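Local structure of molinate hydrolase (Gulosibacter molinativorax, 4WGX) at residues G148-D153 with D171-M176. The protein probably hydrolyses a carbon-nitrogen bond of the herbicide molinate, as a metal-dependent enzyme of the amidohydrolase superfamily. Sequence-based numbering, arbitrary orientation.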
loop_
_atom_site.group_PDB
_atom_site.type_symbol
_atom_site.label_atom_id
_atom_site.label_comp_id
_atom_site.label_asym_id
_atom_site.label_seq_id
_atom_site.Cartn_x
_atom_site.Cartn_y
_atom_site.Cartn_z
ATOM N N GLY A 148 2.330 5.784 -19.815
ATOM C CA GLY A 148 3.199 6.826 -19.310
ATOM C C GLY A 148 3.697 6.551 -17.902
ATOM O O GLY A 148 3.381 5.522 -17.320
ATOM N N PRO A 149 4.468 7.491 -17.333
ATOM C CA PRO A 149 5.154 7.292 -16.055
ATOM C C PRO A 149 4.235 7.134 -14.829
ATOM O O PRO A 149 4.720 6.781 -13.763
ATOM C CB PRO A 149 6.008 8.555 -15.928
ATOM C CG PRO A 149 5.312 9.569 -16.714
ATOM C CD PRO A 149 4.672 8.850 -17.856
ATOM N N PHE A 150 2.945 7.387 -14.983
ATOM C CA PHE A 150 1.993 7.220 -13.892
ATOM C C PHE A 150 0.927 6.192 -14.226
ATOM O O PHE A 150 -0.217 6.310 -13.838
ATOM C CB PHE A 150 1.402 8.582 -13.534
ATOM C CG PHE A 150 2.459 9.557 -13.128
ATOM C CD1 PHE A 150 3.198 9.328 -11.991
ATOM C CD2 PHE A 150 2.787 10.641 -13.920
ATOM C CE1 PHE A 150 4.206 10.175 -11.627
ATOM C CE2 PHE A 150 3.795 11.492 -13.551
ATOM C CZ PHE A 150 4.506 11.257 -12.411
ATOM N N THR A 151 1.352 5.148 -14.921
ATOM C CA THR A 151 0.513 3.995 -15.206
ATOM C C THR A 151 1.160 2.779 -14.573
ATOM O O THR A 151 2.135 2.916 -13.847
ATOM C CB THR A 151 0.346 3.775 -16.709
ATOM O OG1 THR A 151 1.593 3.363 -17.281
ATOM C CG2 THR A 151 -0.127 5.039 -17.369
ATOM N N GLY A 152 0.625 1.597 -14.866
ATOM C CA GLY A 152 1.132 0.358 -14.309
ATOM C C GLY A 152 2.549 0.028 -14.732
ATOM O O GLY A 152 3.250 -0.723 -14.062
ATOM N N ASP A 153 2.978 0.616 -15.837
ATOM C CA ASP A 153 4.300 0.364 -16.379
ATOM C C ASP A 153 5.429 0.976 -15.560
ATOM O O ASP A 153 6.586 0.697 -15.812
ATOM C CB ASP A 153 4.360 0.879 -17.814
ATOM C CG ASP A 153 3.537 0.022 -18.777
ATOM O OD1 ASP A 153 3.864 -1.161 -18.965
ATOM O OD2 ASP A 153 2.553 0.520 -19.338
ATOM N N ASP A 171 -2.372 12.790 -15.311
ATOM C CA ASP A 171 -2.906 12.648 -16.666
ATOM C C ASP A 171 -2.147 13.519 -17.655
ATOM O O ASP A 171 -1.841 13.082 -18.767
ATOM C CB ASP A 171 -4.386 13.020 -16.720
ATOM C CG ASP A 171 -5.282 11.980 -16.089
ATOM O OD1 ASP A 171 -4.815 10.859 -15.832
ATOM O OD2 ASP A 171 -6.472 12.286 -15.890
ATOM N N ARG A 172 -1.873 14.756 -17.253
ATOM C CA ARG A 172 -1.124 15.662 -18.107
ATOM C C ARG A 172 0.271 15.123 -18.417
ATOM O O ARG A 172 0.740 15.260 -19.535
ATOM C CB ARG A 172 -1.026 17.053 -17.479
ATOM C CG ARG A 172 -0.286 18.051 -18.352
ATOM C CD ARG A 172 -0.580 19.501 -17.991
ATOM N NE ARG A 172 0.102 19.925 -16.766
ATOM C CZ ARG A 172 -0.481 20.131 -15.588
ATOM N NH1 ARG A 172 -1.785 19.968 -15.423
ATOM N NH2 ARG A 172 0.249 20.525 -14.568
ATOM N N MET A 173 0.936 14.516 -17.442
ATOM C CA MET A 173 2.237 13.898 -17.714
ATOM C C MET A 173 2.122 12.636 -18.593
ATOM O O MET A 173 2.893 12.439 -19.576
ATOM C CB MET A 173 2.941 13.551 -16.405
ATOM C CG MET A 173 3.289 14.752 -15.532
ATOM S SD MET A 173 4.450 15.924 -16.272
ATOM C CE MET A 173 3.344 17.129 -16.984
ATOM N N ASP A 174 1.170 11.773 -18.247
ATOM C CA ASP A 174 0.948 10.576 -19.041
ATOM C C ASP A 174 0.669 10.967 -20.498
ATOM O O ASP A 174 1.171 10.326 -21.399
ATOM C CB ASP A 174 -0.196 9.710 -18.474
ATOM C CG ASP A 174 0.229 8.889 -17.259
ATOM O OD1 ASP A 174 1.442 8.839 -16.979
ATOM O OD2 ASP A 174 -0.649 8.292 -16.596
ATOM N N ALA A 175 -0.105 12.025 -20.728
ATOM C CA ALA A 175 -0.419 12.426 -22.098
ATOM C C ALA A 175 0.821 12.897 -22.858
ATOM O O ALA A 175 0.974 12.600 -24.034
ATOM C CB ALA A 175 -1.478 13.516 -22.116
ATOM N N MET A 176 1.704 13.634 -22.199
ATOM C CA MET A 176 2.825 14.196 -22.921
ATOM C C MET A 176 3.852 13.114 -23.202
ATOM O O MET A 176 4.592 13.232 -24.180
ATOM C CB MET A 176 3.440 15.388 -22.177
ATOM C CG MET A 176 4.564 15.076 -21.252
ATOM S SD MET A 176 5.293 16.560 -20.540
ATOM C CE MET A 176 6.576 15.773 -19.600
#
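Gly-148 meets Asp-174 where the loop 148-153 runs against the helical residues 171-176; the CA atoms of Gly-148 and Asp-174 are 4.4 Å apart. Gly-148 to Thr-151 form a type I beta turn. The O of Gly-148 receives two bonds, from Thr-151 N at 3.2 Å and from Thr-151 OG1 at 2.8 Å. OG1 of Thr-151 approaches in the plane of the Gly-148 carbonyl, on a lone pair of that oxygen. Asp-174 joins the helix to this turn. Its OD1 accepts the N-H of Phe-150 at 2.9 Å, with an angle of 151° at the hydrogen, and uses the syn lone pair. The same oxygen touches CD of Pro-149 at 3.3 Å. The other oxygen, OD2, rests on CG2 of Thr-151 at 3.4 Å and forms a salt bridge with Arg-162, so each oxygen of the carboxylate has a polar partner. The ring plane of Phe-150 is tilted 35° to that carboxylate. With chi1 at -59° CG sits beside the residue's own N and opposite its carbonyl carbon, which lays the ring alongside Met-173. There CB of Met-173 meets the ring edge, 3.6 Å from CE2 of Phe-150. The contact is buried and joins the loop that follows strand 143-144 to helix 167-178 within the amidohydrolase, TIM-barrel-type fold. Further along that helix, OE2 of Glu-178 accepts a hydrogen bond from N of Gly-148. Helix 80-87 packs on Phe-150 and Met-173 through Leu-84, and Tyr-91 of helix 91-104 touches Met-173.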